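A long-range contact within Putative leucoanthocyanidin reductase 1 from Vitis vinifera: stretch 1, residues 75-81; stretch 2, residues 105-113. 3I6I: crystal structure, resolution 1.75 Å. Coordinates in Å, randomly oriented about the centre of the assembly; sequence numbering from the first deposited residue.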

# COMPACT_ATOMS: atom_id res chain seq x y z
N MET A 75 7.68 -3.55 -22.13
CA MET A 75 6.71 -2.62 -21.54
C MET A 75 6.34 -1.52 -22.51
O MET A 75 5.17 -1.08 -22.55
CB MET A 75 7.23 -2.00 -20.25
CG MET A 75 7.40 -2.96 -19.10
SD MET A 75 5.88 -3.89 -18.74
CE MET A 75 6.30 -5.49 -19.39
N GLU A 76 7.31 -1.06 -23.31
CA GLU A 76 7.01 -0.04 -24.31
C GLU A 76 5.95 -0.58 -25.27
O GLU A 76 4.97 0.11 -25.61
CB GLU A 76 8.27 0.41 -25.04
CG GLU A 76 9.27 1.17 -24.18
CD GLU A 76 10.44 1.71 -24.98
OE1 GLU A 76 10.33 1.80 -26.23
OE2 GLU A 76 11.48 2.04 -24.37
N LYS A 77 6.11 -1.84 -25.68
CA LYS A 77 5.20 -2.43 -26.65
C LYS A 77 3.78 -2.52 -26.11
O LYS A 77 2.84 -2.17 -26.79
CB LYS A 77 5.69 -3.81 -27.12
CG LYS A 77 6.73 -3.74 -28.26
N ILE A 78 3.65 -2.99 -24.88
CA ILE A 78 2.35 -3.12 -24.20
C ILE A 78 1.65 -1.74 -24.03
O ILE A 78 0.48 -1.58 -24.38
CB ILE A 78 2.57 -3.77 -22.83
CG1 ILE A 78 2.73 -5.29 -23.00
CG2 ILE A 78 1.43 -3.42 -21.87
CD1 ILE A 78 3.12 -6.02 -21.72
N LEU A 79 2.38 -0.75 -23.54
CA LEU A 79 1.79 0.58 -23.33
C LEU A 79 1.31 1.19 -24.65
O LEU A 79 0.29 1.90 -24.68
CB LEU A 79 2.79 1.52 -22.69
CG LEU A 79 3.28 1.19 -21.28
CD1 LEU A 79 4.47 2.10 -20.93
CD2 LEU A 79 2.19 1.28 -20.22
N LYS A 80 2.04 0.91 -25.72
CA LYS A 80 1.70 1.43 -27.03
C LYS A 80 0.55 0.66 -27.64
O LYS A 80 -0.44 1.26 -28.08
CB LYS A 80 2.90 1.39 -27.99
CG LYS A 80 3.93 2.50 -27.81
CD LYS A 80 5.07 2.40 -28.85
N GLU A 81 0.68 -0.66 -27.68
CA GLU A 81 -0.32 -1.53 -28.32
C GLU A 81 -1.70 -1.36 -27.68
O GLU A 81 -2.70 -1.29 -28.38
CB GLU A 81 0.14 -3.00 -28.27
CG GLU A 81 -0.86 -4.03 -28.84
N ALA A 105 10.41 3.09 -19.83
CA ALA A 105 9.45 2.72 -20.88
C ALA A 105 8.35 3.76 -21.00
O ALA A 105 8.00 4.20 -22.12
CB ALA A 105 8.87 1.33 -20.64
N MET A 106 7.82 4.18 -19.86
CA MET A 106 6.80 5.24 -19.86
C MET A 106 7.35 6.55 -20.41
O MET A 106 6.65 7.26 -21.16
CB MET A 106 6.23 5.46 -18.46
CG MET A 106 5.36 4.33 -18.02
SD MET A 106 4.60 4.53 -16.38
CE MET A 106 6.03 4.63 -15.33
N LYS A 107 8.57 6.88 -20.06
CA LYS A 107 9.20 8.08 -20.59
C LYS A 107 9.36 8.00 -22.11
O LYS A 107 9.10 8.97 -22.81
CB LYS A 107 10.56 8.32 -19.95
CG LYS A 107 11.22 9.64 -20.34
CD LYS A 107 12.66 9.71 -19.81
CE LYS A 107 13.35 10.98 -20.30
NZ LYS A 107 14.79 11.08 -19.91
N ALA A 108 9.80 6.84 -22.60
CA ALA A 108 9.95 6.62 -24.04
C ALA A 108 8.66 6.75 -24.84
O ALA A 108 8.67 7.33 -25.92
CB ALA A 108 10.59 5.25 -24.31
N VAL A 109 7.57 6.19 -24.34
CA VAL A 109 6.30 6.23 -25.04
C VAL A 109 5.65 7.61 -24.97
O VAL A 109 5.05 8.07 -25.96
CB VAL A 109 5.33 5.11 -24.59
CG1 VAL A 109 5.97 3.76 -24.87
CG2 VAL A 109 4.95 5.23 -23.17
N GLY A 110 5.79 8.27 -23.83
CA GLY A 110 5.42 9.68 -23.72
C GLY A 110 3.94 9.99 -23.61
O GLY A 110 3.57 11.15 -23.52
N THR A 111 3.10 8.96 -23.51
CA THR A 111 1.64 9.10 -23.55
C THR A 111 0.96 8.86 -22.21
O THR A 111 -0.28 8.87 -22.11
CB THR A 111 1.07 8.08 -24.56
OG1 THR A 111 1.64 6.78 -24.31
CG2 THR A 111 1.40 8.50 -25.98
N ILE A 112 1.74 8.60 -21.16
CA ILE A 112 1.14 8.28 -19.87
C ILE A 112 0.60 9.51 -19.15
O ILE A 112 1.31 10.49 -18.96
CB ILE A 112 2.09 7.50 -18.96
CG1 ILE A 112 2.52 6.18 -19.64
CG2 ILE A 112 1.44 7.24 -17.55
CD1 ILE A 112 1.39 5.32 -20.16
N LYS A 113 -0.65 9.42 -18.71
CA LYS A 113 -1.34 10.53 -18.01
C LYS A 113 -1.16 10.49 -16.50
O LYS A 113 -1.25 11.53 -15.83
CB LYS A 113 -2.83 10.56 -18.36
CG LYS A 113 -3.18 10.47 -19.87
CD LYS A 113 -2.47 11.42 -20.73
CE LYS A 113 -2.98 11.30 -22.20
NZ LYS A 113 -2.67 9.96 -22.82
O HOH W 1 0.27 4.62 -24.11

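Two helical segments of the same chain pack here through a small, almost wholly apolar contact, with no direct hydrogen bond between the atoms modelled and a single water joining the two stretches near one end. The helix of residues 75-81 crosses that of residues 105-109 at 49° between their N-to-C directions, with an axial closest approach of 9.0 Å, and the two stretches together bury 357 Å².

The backbones come nearest at E76 and A105, whose CA atoms lie 5.0 Å apart. A small residue suits this place. The methyl group of A105 points toward the first helix and meets three residues of it: A105 CB lies 3.7 Å from M75 CB, 3.6 Å from E76 CG and, more loosely, 4.5 Å from L79 CD1. M75 contributes mainly the base of its side chain, because its CA-to-CB bond points toward the second stretch while the thioether end leads away. E76 likewise uses its aliphatic portion. With chi1 at m and chi2 at t, the chain extends past A105, and its carboxylate oxygen E76 OE2 comes within 3.3 Å of A108 CB. That approach is a contact with a methyl group rather than a polar bond. A glutamate can therefore serve at this partly exposed position, its methylenes covering alanine while OE2 finds a hydrogen-bonding partner elsewhere in the structure.

One turn on from M75, L79 makes the broadest set of contacts and has the largest area covered by the other stretch, 80 Å². Its CA-to-CB bond points toward the second stretch, and its m,t rotamer spreads the two methyl groups over different neighbours. L79 CD1 lies 3.8 Å from M106 CG and 3.9 Å from V109 CG2, whereas L79 CD2 lies 4.1 Å from I112 CD1. Leucine suits this buried site because the branch at CG lets its two methyls reach different apolar neighbours away from water. M106 joins in although its CA-to-CB bond points away, and I112, beyond the helix, starts sideways but brings its end nearer.

V109 completes the apolar surface. Its beta-branched side chain presents two methyl groups to the first helix: CG2 packs against leucine, while V109 CG1 lies 3.9 Å from the backbone oxygen E76 O and 3.8 Å from K80 CG. K80 thus offers an aliphatic methylene at the exposed margin; its CE and NZ are not modelled, so the position of its charge is unknown.

Within each helix, backbone hydrogen bonds hold successive turns, for example L79 N to M75 O and V109 N to A105 O, each 3.0 Å. G110 then leaves helical geometry with a phi of 77°, a value that favours glycine, and the chain turns into the loop carrying T111 and I112. Here water 1 supplies the polar link: it donates to L79 O at 2.8 Å and accepts from T111 OG1 at 2.6 Å. Threonine suits this exposed place because its hydroxyl can engage the water, which spans a gap that the side chain does not close directly.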